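Local coordinates for tRNA (guanine(9)-N1)-methyltransferase (Schizosaccharomyces pombe, PDB 4JWH), which transfers a methyl group from S-adenosyl-L-methionine to N1 of guanine 9 in cytoplasmic tRNA, at residues A[176-180]-A[230-234]; A[259-263]-A[273-277]. All blocks are in the same frame, centred on the assembly; numbering follows the deposited sequence.

Interaction 1: residues A[176-180]-A[230-234]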
loop_
_atom_site.group_PDB
_atom_site.type_symbol
_atom_site.label_atom_id
_atom_site.label_comp_id
_atom_site.label_asym_id
_atom_site.label_seq_id
_atom_site.Cartn_x
_atom_site.Cartn_y
_atom_site.Cartn_z
ATOM N N LYS A 176 -12.620 -10.041 -4.407
ATOM C CA LYS A 176 -11.814 -10.370 -5.589
ATOM C C LYS A 176 -10.337 -10.143 -5.294
ATOM O O LYS A 176 -9.962 -9.203 -4.559
ATOM C CB LYS A 176 -12.212 -9.545 -6.827
ATOM C CG LYS A 176 -13.648 -9.831 -7.335
ATOM C CD LYS A 176 -13.918 -9.037 -8.618
ATOM C CE LYS A 176 -15.235 -9.426 -9.262
ATOM N NZ LYS A 176 -16.407 -8.886 -8.497
ATOM N N SER A 177 -9.513 -11.006 -5.861
ATOM C CA SER A 177 -8.058 -10.799 -5.867
ATOM C C SER A 177 -7.768 -9.615 -6.781
ATOM O O SER A 177 -8.626 -9.258 -7.608
ATOM C CB SER A 177 -7.367 -12.039 -6.429
ATOM O OG SER A 177 -7.561 -12.064 -7.839
ATOM N N TYR A 178 -6.588 -8.994 -6.636
ATOM C CA TYR A 178 -6.187 -7.905 -7.542
ATOM C C TYR A 178 -6.118 -8.392 -8.986
ATOM O O TYR A 178 -6.444 -7.632 -9.909
ATOM C CB TYR A 178 -4.869 -7.186 -7.124
ATOM C CG TYR A 178 -3.618 -8.067 -6.952
ATOM C CD1 TYR A 178 -3.145 -8.392 -5.686
ATOM C CD2 TYR A 178 -2.892 -8.506 -8.041
ATOM C CE1 TYR A 178 -1.993 -9.198 -5.514
ATOM C CE2 TYR A 178 -1.711 -9.312 -7.877
ATOM C CZ TYR A 178 -1.293 -9.655 -6.618
ATOM O OH TYR A 178 -0.163 -10.437 -6.442
ATOM N N LEU A 179 -5.696 -9.645 -9.160
ATOM C CA LEU A 179 -5.568 -10.279 -10.474
ATOM C C LEU A 179 -6.946 -10.395 -11.118
ATOM O O LEU A 179 -7.089 -10.169 -12.314
ATOM C CB LEU A 179 -4.871 -11.647 -10.384
ATOM C CG LEU A 179 -4.248 -12.224 -11.676
ATOM C CD1 LEU A 179 -3.189 -11.299 -12.267
ATOM C CD2 LEU A 179 -3.665 -13.642 -11.458
ATOM N N GLU A 180 -7.957 -10.703 -10.305
ATOM C CA GLU A 180 -9.336 -10.750 -10.767
ATOM C C GLU A 180 -9.841 -9.366 -11.083
ATOM O O GLU A 180 -10.338 -9.138 -12.176
ATOM C CB GLU A 180 -10.255 -11.454 -9.745
ATOM C CG GLU A 180 -9.951 -12.943 -9.620
ATOM C CD GLU A 180 -10.730 -13.655 -8.510
ATOM O OE1 GLU A 180 -11.078 -14.840 -8.735
ATOM O OE2 GLU A 180 -10.969 -13.084 -7.421
ATOM N N GLU A 230 5.368 -15.434 -9.795
ATOM C CA GLU A 230 4.549 -16.566 -10.255
ATOM C C GLU A 230 3.399 -16.101 -11.131
ATOM O O GLU A 230 3.000 -16.810 -12.062
ATOM C CB GLU A 230 4.034 -17.404 -9.083
ATOM C CG GLU A 230 3.479 -18.792 -9.440
ATOM C CD GLU A 230 2.066 -18.775 -10.020
ATOM O OE1 GLU A 230 1.698 -19.731 -10.738
ATOM O OE2 GLU A 230 1.319 -17.810 -9.789
ATOM N N GLN A 231 2.856 -14.914 -10.850
ATOM C CA GLN A 231 1.780 -14.366 -11.700
ATOM C C GLN A 231 2.273 -13.701 -12.990
ATOM O O GLN A 231 1.463 -13.336 -13.828
ATOM C CB GLN A 231 0.931 -13.339 -10.932
ATOM C CG GLN A 231 0.140 -13.902 -9.754
ATOM C CD GLN A 231 -0.417 -12.806 -8.846
ATOM O OE1 GLN A 231 0.140 -11.716 -8.748
ATOM N NE2 GLN A 231 -1.504 -13.102 -8.175
ATOM N N GLY A 232 3.578 -13.492 -13.116
ATOM C CA GLY A 232 4.144 -12.739 -14.236
ATOM C C GLY A 232 3.981 -11.221 -14.156
ATOM O O GLY A 232 3.894 -10.571 -15.187
ATOM N N ILE A 233 3.921 -10.666 -12.943
ATOM C CA ILE A 233 3.731 -9.221 -12.727
ATOM C C ILE A 233 5.045 -8.606 -12.279
ATOM O O ILE A 233 5.820 -9.223 -11.550
ATOM C CB ILE A 233 2.625 -8.927 -11.644
ATOM C CG1 ILE A 233 1.237 -9.329 -12.143
ATOM C CG2 ILE A 233 2.589 -7.450 -11.223
ATOM C CD1 ILE A 233 0.283 -9.593 -10.990
ATOM N N LYS A 234 5.286 -7.371 -12.696
ATOM C CA LYS A 234 6.528 -6.713 -12.349
ATOM C C LYS A 234 6.539 -6.224 -10.900
ATOM O O LYS A 234 5.502 -5.866 -10.342
ATOM C CB LYS A 234 6.826 -5.581 -13.338
#

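Interaction 2: residues A[259-263]-A[273-277]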
loop_
_atom_site.group_PDB
_atom_site.type_symbol
_atom_site.label_atom_id
_atom_site.label_comp_id
_atom_site.label_asym_id
_atom_site.label_seq_id
_atom_site.Cartn_x
_atom_site.Cartn_y
_atom_site.Cartn_z
ATOM N N GLU A 259 2.086 5.992 2.709
ATOM C CA GLU A 259 2.360 7.390 2.991
ATOM C C GLU A 259 3.500 7.931 2.122
ATOM O O GLU A 259 3.457 9.084 1.627
ATOM C CB GLU A 259 2.682 7.566 4.486
ATOM C CG GLU A 259 1.484 7.353 5.426
ATOM C CD GLU A 259 1.942 7.110 6.870
ATOM O OE1 GLU A 259 1.109 6.758 7.712
ATOM O OE2 GLU A 259 3.172 7.229 7.148
ATOM N N ILE A 260 4.542 7.115 1.940
ATOM C CA ILE A 260 5.656 7.539 1.095
ATOM C C ILE A 260 5.207 7.733 -0.368
ATOM O O ILE A 260 5.545 8.738 -0.988
ATOM C CB ILE A 260 6.842 6.561 1.210
ATOM C CG1 ILE A 260 7.576 6.756 2.565
ATOM C CG2 ILE A 260 7.798 6.642 -0.028
ATOM C CD1 ILE A 260 8.352 5.476 2.900
ATOM N N LEU A 261 4.443 6.783 -0.905
ATOM C CA LEU A 261 3.922 6.895 -2.280
ATOM C C LEU A 261 3.113 8.166 -2.437
ATOM O O LEU A 261 3.309 8.913 -3.388
ATOM C CB LEU A 261 3.064 5.689 -2.655
ATOM C CG LEU A 261 3.765 4.323 -2.545
ATOM C CD1 LEU A 261 2.726 3.222 -2.855
ATOM C CD2 LEU A 261 4.934 4.268 -3.543
ATOM N N SER A 262 2.223 8.411 -1.492
ATOM C CA SER A 262 1.314 9.534 -1.534
ATOM C C SER A 262 2.084 10.855 -1.481
ATOM O O SER A 262 1.783 11.812 -2.223
ATOM C CB SER A 262 0.322 9.399 -0.365
ATOM O OG SER A 262 -0.648 10.432 -0.370
ATOM N N LEU A 263 3.123 10.892 -0.649
ATOM C CA LEU A 263 3.953 12.086 -0.562
ATOM C C LEU A 263 4.802 12.312 -1.813
ATOM O O LEU A 263 5.103 13.454 -2.195
ATOM C CB LEU A 263 4.793 12.080 0.710
ATOM C CG LEU A 263 3.947 12.379 1.972
ATOM C CD1 LEU A 263 4.772 12.244 3.272
ATOM C CD2 LEU A 263 3.297 13.722 1.923
ATOM N N ALA A 273 9.922 12.706 0.895
ATOM C CA ALA A 273 8.915 11.748 1.337
ATOM C C ALA A 273 9.513 10.872 2.451
ATOM O O ALA A 273 8.898 10.691 3.519
ATOM C CB ALA A 273 8.463 10.907 0.158
ATOM N N PHE A 274 10.725 10.363 2.217
ATOM C CA PHE A 274 11.431 9.611 3.248
ATOM C C PHE A 274 11.659 10.475 4.510
ATOM O O PHE A 274 11.429 10.025 5.620
ATOM C CB PHE A 274 12.791 9.085 2.739
ATOM C CG PHE A 274 12.695 8.153 1.573
ATOM C CD1 PHE A 274 11.668 7.235 1.471
ATOM C CD2 PHE A 274 13.682 8.164 0.577
ATOM C CE1 PHE A 274 11.609 6.352 0.396
ATOM C CE2 PHE A 274 13.627 7.281 -0.496
ATOM C CZ PHE A 274 12.580 6.375 -0.582
ATOM N N MET A 275 12.102 11.714 4.324
ATOM C CA MET A 275 12.398 12.609 5.455
ATOM C C MET A 275 11.177 12.847 6.333
ATOM O O MET A 275 11.275 12.951 7.565
ATOM C CB MET A 275 13.038 13.911 4.974
ATOM C CG MET A 275 14.460 13.687 4.438
ATOM S SD MET A 275 15.269 15.185 3.843
ATOM C CE MET A 275 15.943 15.820 5.390
ATOM N N GLU A 276 10.015 12.855 5.700
ATOM C CA GLU A 276 8.770 13.066 6.404
ATOM C C GLU A 276 8.270 11.795 7.098
ATOM O O GLU A 276 7.771 11.843 8.212
ATOM C CB GLU A 276 7.720 13.621 5.428
ATOM C CG GLU A 276 6.604 14.401 6.089
ATOM C CD GLU A 276 7.095 15.653 6.808
ATOM O OE1 GLU A 276 7.805 16.491 6.185
ATOM O OE2 GLU A 276 6.765 15.789 8.012
ATOM N N VAL A 277 8.418 10.646 6.454
ATOM C CA VAL A 277 7.809 9.437 7.002
ATOM C C VAL A 277 8.793 8.682 7.879
ATOM O O VAL A 277 8.421 8.103 8.884
ATOM C CB VAL A 277 7.254 8.548 5.873
ATOM C CG1 VAL A 277 6.784 7.221 6.386
ATOM C CG2 VAL A 277 6.134 9.295 5.136
#

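Interaction 1: residues A[176-180]-A[230-234]
Capping at the start of one helix and at the end of another lets two short pieces of backbone change direction and still offer side chains to each other. Where the chain enters helix 178-181, Ser177 and Glu180 form a reciprocal capping box: Ser177 OG, held in the p rotamer, accepts from Glu180 N at 2.8 Å, and Glu180 OE2 accepts from Ser177 N at 3.0 Å. Tyr178 follows with a chi1 of 56°, and although its CA-to-CB bond runs sideways to 230-234, the length of the ring carries its hydroxyl across, where Tyr178 OH donates to Gln231 OE1 at 2.7 Å. Gln231 meets it with an m, t side chain extended from the last turn of helix 223-231. In this SPOUT-type methyltransferase fold the ring of Tyr178 also rests on Val107 and Asp109 of strand 105-109 and on Leu189 of strand 189-192, so the small helix is seated against the parallel sheet, with the side chain of Tyr178 about 10 Å from bound S-adenosyl-L-homocysteine. Gly232, with positive phi, ends helix 223-231 in a Schellman motif and turns the chain toward strand 234-236. Just beyond it, Ile233 extends CD1 along its m, t side chain to the edge of the tyrosine ring, 3.7 Å from Tyr178 CE2. Ile233 CD1 also lies 4.1 Å from Leu179 CD1; the t, p rotamer of Leu179 places its other methyl, CD2, 4.0 Å from Gln231 NE2.

Interaction 2: residues A[259-263]-A[273-277]
A helical hairpin, in which a short connection folds one helix back on another, shows how a small residue near the turn permits close packing. Here helices 254-267 and 270-277 form the C-terminal hairpin of the SPOUT-type domain, their local axes 9.1 Å apart at an angle of 136°. Near the connection the backbones come closest, with CA of Leu263 5.3 Å from CA of Ala273. The small bump of the Ala273 methyl fits between Ile260 and Leu263: its CB lies 3.8 Å from Ile260 O and 3.9 Å from Leu263 CB. One turn on, Val277 is the larger knob. It enters a hollow bounded by Glu259, Ile260 and Leu263, with Val277 CB 3.8 Å from Ile260 CG1 and Val277 CG1 3.7 Å from Glu259 OE2, a carboxylate whose other oxygen is hydrogen-bonded to Asn255. Phe274 starts out pointing away, yet its ring swings back to flank Ile260, which also touches Leu252, an S-adenosyl-L-methionine-binding residue; the hairpin thus backs onto the cofactor pocket. No hydrogen bond crosses between the two segments; the contact is made by side-chain packing. At the other flank Leu263 CD1 rests against both Glu276 CB, at 3.9 Å, and Val277 CG2, at 3.7 Å.

Overall arrangement
Followed from the N terminus, the chain first lays down strands 105-109, 143-147 and 171-173 before reaching helix 178-181. Interaction 1 then closes a loop of 49 residues that contains strands 189-192 and 208-212 and most of helix 223-231, bringing the segment after edge strand 171-173 to the segment leading into the opposite edge strand, 234-236. Only after that loop is complete does interaction 2 open, closing a short hairpin of nine intervening residues near the C terminus. The two loops lie in series, neither nested nor crossed. Their centres are 26 Å apart, on opposite sides of the chain's centre: one contact ties helix 178-181 to the end of helix 223-231 beside the sheet, the other pairs the last two helices, 254-267 and 270-277.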